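Local structure of genome polyprotein (Rhinovirus C, 6KU7) at residues E98-W103 with R140-N145. The protein is a 3C cysteine protease of the chymotrypsin-like clan, which probably cleaves the viral polyprotein at specific sites during maturation. Numbering follows the deposited sequence.
Sequences EHQREW and RLLKYN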
loop_
_atom_site.group_PDB
_atom_site.type_symbol
_atom_site.label_atom_id
_atom_site.label_comp_id
_atom_site.label_asym_id
_atom_site.label_seq_id
_atom_site.Cartn_x
_atom_site.Cartn_y
_atom_site.Cartn_z
ATOM N N GLU A 98 10.422 1.225 11.237
ATOM C CA GLU A 98 11.535 0.321 11.019
ATOM C C GLU A 98 11.161 -1.126 11.306
ATOM O O GLU A 98 11.719 -2.035 10.671
ATOM C CB GLU A 98 12.734 0.774 11.865
ATOM C CG GLU A 98 13.801 1.453 11.010
ATOM C CD GLU A 98 14.764 2.331 11.798
ATOM O OE1 GLU A 98 14.844 2.197 13.039
ATOM O OE2 GLU A 98 15.445 3.146 11.148
ATOM N N HIS A 99 10.182 -1.356 12.185
ATOM C CA HIS A 99 9.809 -2.699 12.603
ATOM C C HIS A 99 8.292 -2.823 12.698
ATOM O O HIS A 99 7.567 -1.829 12.784
ATOM C CB HIS A 99 10.458 -3.049 13.945
ATOM C CG HIS A 99 11.948 -3.149 13.868
ATOM N ND1 HIS A 99 12.581 -4.061 13.053
ATOM C CD2 HIS A 99 12.929 -2.436 14.470
ATOM C CE1 HIS A 99 13.889 -3.915 13.164
ATOM N NE2 HIS A 99 14.127 -2.934 14.016
ATOM N N GLN A 100 7.825 -4.070 12.685
ATOM C CA GLN A 100 6.406 -4.369 12.834
ATOM C C GLN A 100 5.940 -4.117 14.254
ATOM O O GLN A 100 6.664 -4.386 15.211
ATOM C CB GLN A 100 6.135 -5.819 12.482
ATOM C CG GLN A 100 6.424 -6.188 11.063
ATOM C CD GLN A 100 6.101 -7.639 10.868
ATOM O OE1 GLN A 100 4.942 -8.041 10.959
ATOM N NE2 GLN A 100 7.119 -8.441 10.645
ATOM N N ARG A 101 4.692 -3.694 14.397
ATOM C CA ARG A 101 4.255 -3.112 15.646
ATOM C C ARG A 101 2.772 -2.762 15.625
ATOM O O ARG A 101 2.213 -2.511 14.563
ATOM C CB ARG A 101 5.046 -1.865 15.864
ATOM C CG ARG A 101 4.444 -1.151 16.903
ATOM C CD ARG A 101 4.999 0.099 16.913
ATOM N NE ARG A 101 4.276 1.370 16.632
ATOM C CZ ARG A 101 3.383 1.967 17.448
ATOM N NH1 ARG A 101 3.158 1.420 18.631
ATOM N NH2 ARG A 101 2.815 3.150 17.271
ATOM N N GLU A 102 2.138 -2.790 16.807
ATOM C CA GLU A 102 0.759 -2.344 17.007
ATOM C C GLU A 102 0.632 -0.841 16.881
ATOM O O GLU A 102 1.444 -0.123 17.414
ATOM C CB GLU A 102 0.285 -2.739 18.398
ATOM C CG GLU A 102 0.300 -4.205 18.553
ATOM C CD GLU A 102 -0.405 -4.649 19.777
ATOM O OE1 GLU A 102 -0.071 -5.760 20.247
ATOM O OE2 GLU A 102 -1.284 -3.889 20.253
ATOM N N TRP A 103 -0.430 -0.364 16.253
ATOM C CA TRP A 103 -0.679 1.065 16.117
ATOM C C TRP A 103 -2.124 1.334 16.503
ATOM O O TRP A 103 -2.994 0.533 16.171
ATOM C CB TRP A 103 -0.417 1.527 14.667
ATOM C CG TRP A 103 1.003 1.351 14.321
ATOM C CD1 TRP A 103 1.604 0.195 13.943
ATOM C CD2 TRP A 103 2.022 2.353 14.329
ATOM N NE1 TRP A 103 2.943 0.407 13.717
ATOM C CE2 TRP A 103 3.224 1.727 13.948
ATOM C CE3 TRP A 103 2.031 3.721 14.599
ATOM C CZ2 TRP A 103 4.424 2.416 13.856
ATOM C CZ3 TRP A 103 3.231 4.397 14.534
ATOM C CH2 TRP A 103 4.403 3.748 14.164
ATOM N N ARG A 140 4.338 -11.045 7.163
ATOM C CA ARG A 140 4.444 -9.706 7.761
ATOM C C ARG A 140 3.160 -8.896 7.612
ATOM O O ARG A 140 3.185 -7.699 7.331
ATOM C CB ARG A 140 5.626 -8.928 7.181
ATOM C CG ARG A 140 6.692 -9.788 6.590
ATOM C CD ARG A 140 7.998 -9.740 7.330
ATOM N NE ARG A 140 8.914 -8.923 6.557
ATOM C CZ ARG A 140 10.132 -9.290 6.169
ATOM N NH1 ARG A 140 10.862 -8.466 5.438
ATOM N NH2 ARG A 140 10.614 -10.475 6.493
ATOM N N LEU A 141 2.025 -9.545 7.823
ATOM C CA LEU A 141 0.748 -8.853 7.748
ATOM C C LEU A 141 0.438 -8.146 9.059
ATOM O O LEU A 141 0.725 -8.663 10.137
ATOM C CB LEU A 141 -0.361 -9.845 7.411
ATOM C CG LEU A 141 -0.287 -10.349 5.971
ATOM C CD1 LEU A 141 -1.388 -11.369 5.674
ATOM C CD2 LEU A 141 -0.370 -9.157 5.049
ATOM N N LEU A 142 -0.136 -6.951 8.961
ATOM C CA LEU A 142 -0.818 -6.324 10.090
ATOM C C LEU A 142 -2.316 -6.455 9.861
ATOM O O LEU A 142 -2.768 -6.556 8.721
ATOM C CB LEU A 142 -0.450 -4.848 10.244
ATOM C CG LEU A 142 0.994 -4.395 10.091
ATOM C CD1 LEU A 142 1.032 -2.871 10.267
ATOM C CD2 LEU A 142 1.931 -5.129 11.066
ATOM N N LYS A 143 -3.081 -6.487 10.948
ATOM C CA LYS A 143 -4.494 -6.835 10.888
ATOM C C LYS A 143 -5.304 -5.801 11.645
ATOM O O LYS A 143 -4.882 -5.316 12.703
ATOM C CB LYS A 143 -4.775 -8.222 11.488
ATOM C CG LYS A 143 -6.288 -8.494 11.686
ATOM C CD LYS A 143 -6.591 -9.455 12.826
ATOM C CE LYS A 143 -6.374 -8.857 14.194
ATOM N NZ LYS A 143 -7.638 -8.679 14.966
ATOM N N TYR A 144 -6.469 -5.469 11.104
ATOM C CA TYR A 144 -7.341 -4.494 11.732
ATOM C C TYR A 144 -8.763 -5.008 11.687
ATOM O O TYR A 144 -9.142 -5.728 10.762
ATOM C CB TYR A 144 -7.242 -3.115 11.054
ATOM C CG TYR A 144 -6.989 -3.143 9.556
ATOM C CD1 TYR A 144 -8.031 -3.222 8.643
ATOM C CD2 TYR A 144 -5.688 -3.077 9.059
ATOM C CE1 TYR A 144 -7.778 -3.222 7.260
ATOM C CE2 TYR A 144 -5.425 -3.094 7.706
ATOM C CZ TYR A 144 -6.472 -3.161 6.809
ATOM O OH TYR A 144 -6.208 -3.181 5.459
ATOM N N ASN A 145 -9.553 -4.610 12.685
ATOM C CA ASN A 145 -10.943 -5.046 12.785
ATOM C C ASN A 145 -11.816 -4.021 12.078
ATOM O O ASN A 145 -12.438 -3.158 12.694
ATOM C CB ASN A 145 -11.337 -5.227 14.245
ATOM C CG ASN A 145 -10.623 -6.388 14.885
ATOM O OD1 ASN A 145 -10.411 -7.428 14.251
ATOM N ND2 ASN A 145 -10.229 -6.221 16.140
#
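Q100 lays its terminal amide over CA, CB and CD of R140, and this one side chain supplies most of what the loop segment 98-103 contributes to its contact with the segment 140-145. Its CG is anti to the carbonyl carbon, beside the backbone N (chi1 -63°), and the chain then runs extended, which carries the amide across to the other segment. There OE1 of Q100 stops 3.6 Å from CA of R140, while NE2 of Q100 lies 3.7 Å from CD and 3.8 Å from CB of the same arginine. The two side chains cross at about a right angle, with the amide and guanidinium planes 36° apart. The contact illustrates how a flat amide can pack on backbone and aliphatic carbons by van der Waals contact, with no hydrogen bond joining the segments. R140, bent at chi2 and chi3, turns its polar end to a partner outside the two segments, NH1 hydrogen-bonding to the hydroxyl of Y184.

The chymotrypsin-like fold of 3C proteases pairs two beta-barrels, and the contact belongs to the second: the chain turns a corner at R140 and enters strand 141-144, which pairs with strands 118-133 and 175-179, while the loop runs into strand 103-110 at W103. Buried L142 directs its CB toward the loop, packs also on V125 and V164, and is widely covered by the loop, though at longer range, CD2 of L142 lying 4.2 Å from OE1 of Q100 and 4.4 Å from the carbonyl O of R101. Packing slackens further along the loop, where R101 and E102 point their CB atoms away from the strand, both residues being exposed to solvent.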